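Local coordinates for putative type VI secretion protein (Escherichia coli, PDB 6SKI) that is a phospholipase effector of the type VI secretion system, loaded onto the VgrG spike and probably hydrolysing membrane phospholipids in target cells, at residues A[333-338]-A[402-407]. Sequence-based numbering, arbitrary orientation.
Sequences SCPEFE and GAAVFF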
ATOM      1  N   SER A 333       7.154 -14.843 -23.084  1.00 51.44           N
ATOM      2  CA  SER A 333       6.650 -14.358 -24.353  1.00 51.44           C
ATOM      3  C   SER A 333       5.178 -14.720 -24.429  1.00 51.44           C
ATOM      4  O   SER A 333       4.728 -15.686 -23.809  1.00 51.44           O
ATOM      5  CB  SER A 333       7.410 -14.970 -25.532  1.00 51.44           C
ATOM      6  OG  SER A 333       6.895 -14.517 -26.769  1.00 51.44           O
ATOM      7  N   CYS A 334       4.424 -13.939 -25.177  1.00 52.29           N
ATOM      8  CA  CYS A 334       3.028 -14.282 -25.380  1.00 52.29           C
ATOM      9  C   CYS A 334       2.957 -15.527 -26.256  1.00 52.29           C
ATOM     10  O   CYS A 334       3.487 -15.523 -27.372  1.00 52.29           O
ATOM     11  CB  CYS A 334       2.274 -13.124 -26.023  1.00 52.29           C
ATOM     12  SG  CYS A 334       0.613 -13.539 -26.586  1.00 52.29           S
ATOM     13  N   PRO A 335       2.341 -16.611 -25.784  1.00 53.79           N
ATOM     14  CA  PRO A 335       2.316 -17.842 -26.578  1.00 53.79           C
ATOM     15  C   PRO A 335       1.606 -17.623 -27.901  1.00 53.79           C
ATOM     16  O   PRO A 335       0.534 -17.019 -27.959  1.00 53.79           O
ATOM     17  CB  PRO A 335       1.552 -18.821 -25.680  1.00 53.79           C
ATOM     18  CG  PRO A 335       1.722 -18.267 -24.308  1.00 53.79           C
ATOM     19  CD  PRO A 335       1.655 -16.787 -24.497  1.00 53.79           C
ATOM     20  N   GLU A 336       2.214 -18.119 -28.973  1.00 61.14           N
ATOM     21  CA  GLU A 336       1.691 -17.911 -30.315  1.00 61.14           C
ATOM     22  C   GLU A 336       1.405 -19.257 -30.957  1.00 61.14           C
ATOM     23  O   GLU A 336       2.250 -20.154 -30.922  1.00 61.14           O
ATOM     24  CB  GLU A 336       2.672 -17.106 -31.166  1.00 61.14           C
ATOM     25  CG  GLU A 336       2.355 -15.625 -31.218  1.00 61.14           C
ATOM     26  CD  GLU A 336       3.293 -14.863 -32.125  1.00 61.14           C
ATOM     27  OE1 GLU A 336       4.397 -15.373 -32.401  1.00 61.14           O
ATOM     28  OE2 GLU A 336       2.926 -13.753 -32.561  1.00 61.14           O
ATOM     29  N   PHE A 337       0.221 -19.389 -31.546  1.00 60.24           N
ATOM     30  CA  PHE A 337      -0.243 -20.641 -32.119  1.00 60.24           C
ATOM     31  C   PHE A 337      -0.517 -20.463 -33.605  1.00 60.24           C
ATOM     32  O   PHE A 337      -0.963 -19.401 -34.047  1.00 60.24           O
ATOM     33  CB  PHE A 337      -1.519 -21.127 -31.423  1.00 60.24           C
ATOM     34  CG  PHE A 337      -1.376 -21.293 -29.941  1.00 60.24           C
ATOM     35  CD1 PHE A 337      -1.075 -22.526 -29.395  1.00 60.24           C
ATOM     36  CD2 PHE A 337      -1.544 -20.216 -29.092  1.00 60.24           C
ATOM     37  CE1 PHE A 337      -0.941 -22.681 -28.036  1.00 60.24           C
ATOM     38  CE2 PHE A 337      -1.410 -20.367 -27.733  1.00 60.24           C
ATOM     39  CZ  PHE A 337      -1.107 -21.600 -27.205  1.00 60.24           C
ATOM     40  N   GLU A 338      -0.245 -21.513 -34.374  1.00 66.03           N
ATOM     41  CA  GLU A 338      -0.599 -21.524 -35.783  1.00 66.03           C
ATOM     42  C   GLU A 338      -0.830 -22.959 -36.228  1.00 66.03           C
ATOM     43  O   GLU A 338      -0.243 -23.895 -35.684  1.00 66.03           O
ATOM     44  CB  GLU A 338       0.470 -20.851 -36.649  1.00 66.03           C
ATOM     45  CG  GLU A 338       1.558 -21.760 -37.173  1.00 66.03           C
ATOM     46  CD  GLU A 338       2.689 -20.973 -37.792  1.00 66.03           C
ATOM     47  OE1 GLU A 338       2.821 -19.776 -37.465  1.00 66.03           O
ATOM     48  OE2 GLU A 338       3.423 -21.533 -38.632  1.00 66.03           O
ATOM     49  N   GLY A 402       1.941 -24.330 -31.076  1.00 59.18           N
ATOM     50  CA  GLY A 402       2.145 -23.092 -30.344  1.00 59.18           C
ATOM     51  C   GLY A 402       3.519 -23.093 -29.709  1.00 59.18           C
ATOM     52  O   GLY A 402       4.028 -24.138 -29.316  1.00 59.18           O
ATOM     53  N   ALA A 403       4.121 -21.919 -29.633  1.00 57.58           N
ATOM     54  CA  ALA A 403       5.426 -21.763 -29.017  1.00 57.58           C
ATOM     55  C   ALA A 403       5.401 -20.573 -28.077  1.00 57.58           C
ATOM     56  O   ALA A 403       4.713 -19.577 -28.335  1.00 57.58           O
ATOM     57  CB  ALA A 403       6.525 -21.584 -30.064  1.00 57.58           C
ATOM     58  N   ALA A 404       6.124 -20.700 -26.969  1.00 54.65           N
ATOM     59  CA  ALA A 404       6.298 -19.594 -26.038  1.00 54.65           C
ATOM     60  C   ALA A 404       7.666 -19.700 -25.385  1.00 54.65           C
ATOM     61  O   ALA A 404       8.366 -20.701 -25.528  1.00 54.65           O
ATOM     62  CB  ALA A 404       5.195 -19.573 -24.979  1.00 54.65           C
ATOM     63  N   VAL A 405       8.060 -18.644 -24.686  1.00 52.90           N
ATOM     64  CA  VAL A 405       9.279 -18.655 -23.885  1.00 52.90           C
ATOM     65  C   VAL A 405       8.899 -18.878 -22.428  1.00 52.90           C
ATOM     66  O   VAL A 405       8.119 -18.111 -21.857  1.00 52.90           O
ATOM     67  CB  VAL A 405      10.073 -17.354 -24.055  1.00 52.90           C
ATOM     68  CG1 VAL A 405      11.389 -17.447 -23.316  1.00 52.90           C
ATOM     69  CG2 VAL A 405      10.309 -17.085 -25.514  1.00 52.90           C
ATOM     70  N   PHE A 406       9.448 -19.926 -21.829  1.00 52.00           N
ATOM     71  CA  PHE A 406       9.141 -20.315 -20.463  1.00 52.00           C
ATOM     72  C   PHE A 406      10.357 -20.120 -19.568  1.00 52.00           C
ATOM     73  O   PHE A 406      11.483 -20.459 -19.944  1.00 52.00           O
ATOM     74  CB  PHE A 406       8.694 -21.773 -20.403  1.00 52.00           C
ATOM     75  CG  PHE A 406       7.687 -22.054 -19.331  1.00 52.00           C
ATOM     76  CD1 PHE A 406       6.432 -21.479 -19.376  1.00 52.00           C
ATOM     77  CD2 PHE A 406       7.994 -22.893 -18.283  1.00 52.00           C
ATOM     78  CE1 PHE A 406       5.505 -21.738 -18.395  1.00 52.00           C
ATOM     79  CE2 PHE A 406       7.073 -23.151 -17.296  1.00 52.00           C
ATOM     80  CZ  PHE A 406       5.826 -22.574 -17.356  1.00 52.00           C
ATOM     81  N   PHE A 407      10.118 -19.568 -18.388  1.00 50.48           N
ATOM     82  CA  PHE A 407      11.119 -19.443 -17.343  1.00 50.48           C
ATOM     83  C   PHE A 407      10.683 -20.292 -16.160  1.00 50.48           C
ATOM     84  O   PHE A 407       9.556 -20.149 -15.674  1.00 50.48           O
ATOM     85  CB  PHE A 407      11.290 -17.986 -16.920  1.00 50.48           C
ATOM     86  CG  PHE A 407      12.379 -17.771 -15.916  1.00 50.48           C
ATOM     87  CD1 PHE A 407      13.686 -18.096 -16.215  1.00 50.48           C
ATOM     88  CD2 PHE A 407      12.094 -17.242 -14.673  1.00 50.48           C
ATOM     89  CE1 PHE A 407      14.684 -17.898 -15.295  1.00 50.48           C
ATOM     90  CE2 PHE A 407      13.091 -17.043 -13.751  1.00 50.48           C
ATOM     91  CZ  PHE A 407      14.387 -17.371 -14.064  1.00 50.48           C
TER
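With chi1 at -56°, Phe-337 sets CG beside its own backbone N and anti to its carbonyl carbon, a turn that brings the ring obliquely against CA of Gly-402; Val-405 (chi1 -175°) likewise brings CG2 beside its own N, where it meets Ser-333. Both belong to an antiparallel three-stranded sheet in which strand 398-409 runs between 328-341 and 376-386, well away from the centre of the chain. Glu-336 and Ala-403 form the hydrogen-bonded pair. Glu-336 N donates its N-H to Ala-403 O at 3.0 Å, almost straight at 171°, and Ala-403 N returns a bond to Glu-336 O at 2.9 Å; each donor lies in the plane of the carbonyl it meets. Next comes the non-hydrogen-bonded pair, Phe-337 with Gly-402. Glycine suits this place because a beta carbon there would run into the phenyl ring: CD1 of Phe-337 reaches 3.4 Å from CA of Gly-402. The Phe-337 side chain also touches Ser-77 and Cys-78 of helix 72-85. Towards Ser-333, the 328-341 strand is broken around Pro-335, which has no N-H to offer a neighbouring strand. Its CA instead directs a C-H at Ala-403 O, so this carbonyl receives both an amide and a weaker CA-H...O contact. The compact methyl of Ala-404 fits against the proline ring, its CB 3.8 Å from Pro-335 CG. Glu-336, on the sheet face opposite Phe-337, is partly exposed, and its carboxylate makes weak, long ion pairs with Arg-350 and Lys-354 of helix 350-362. Within the break, the small Ser-333 admits the branched Val-405, and its CB lies 3.6 Å from Val-405 CG2.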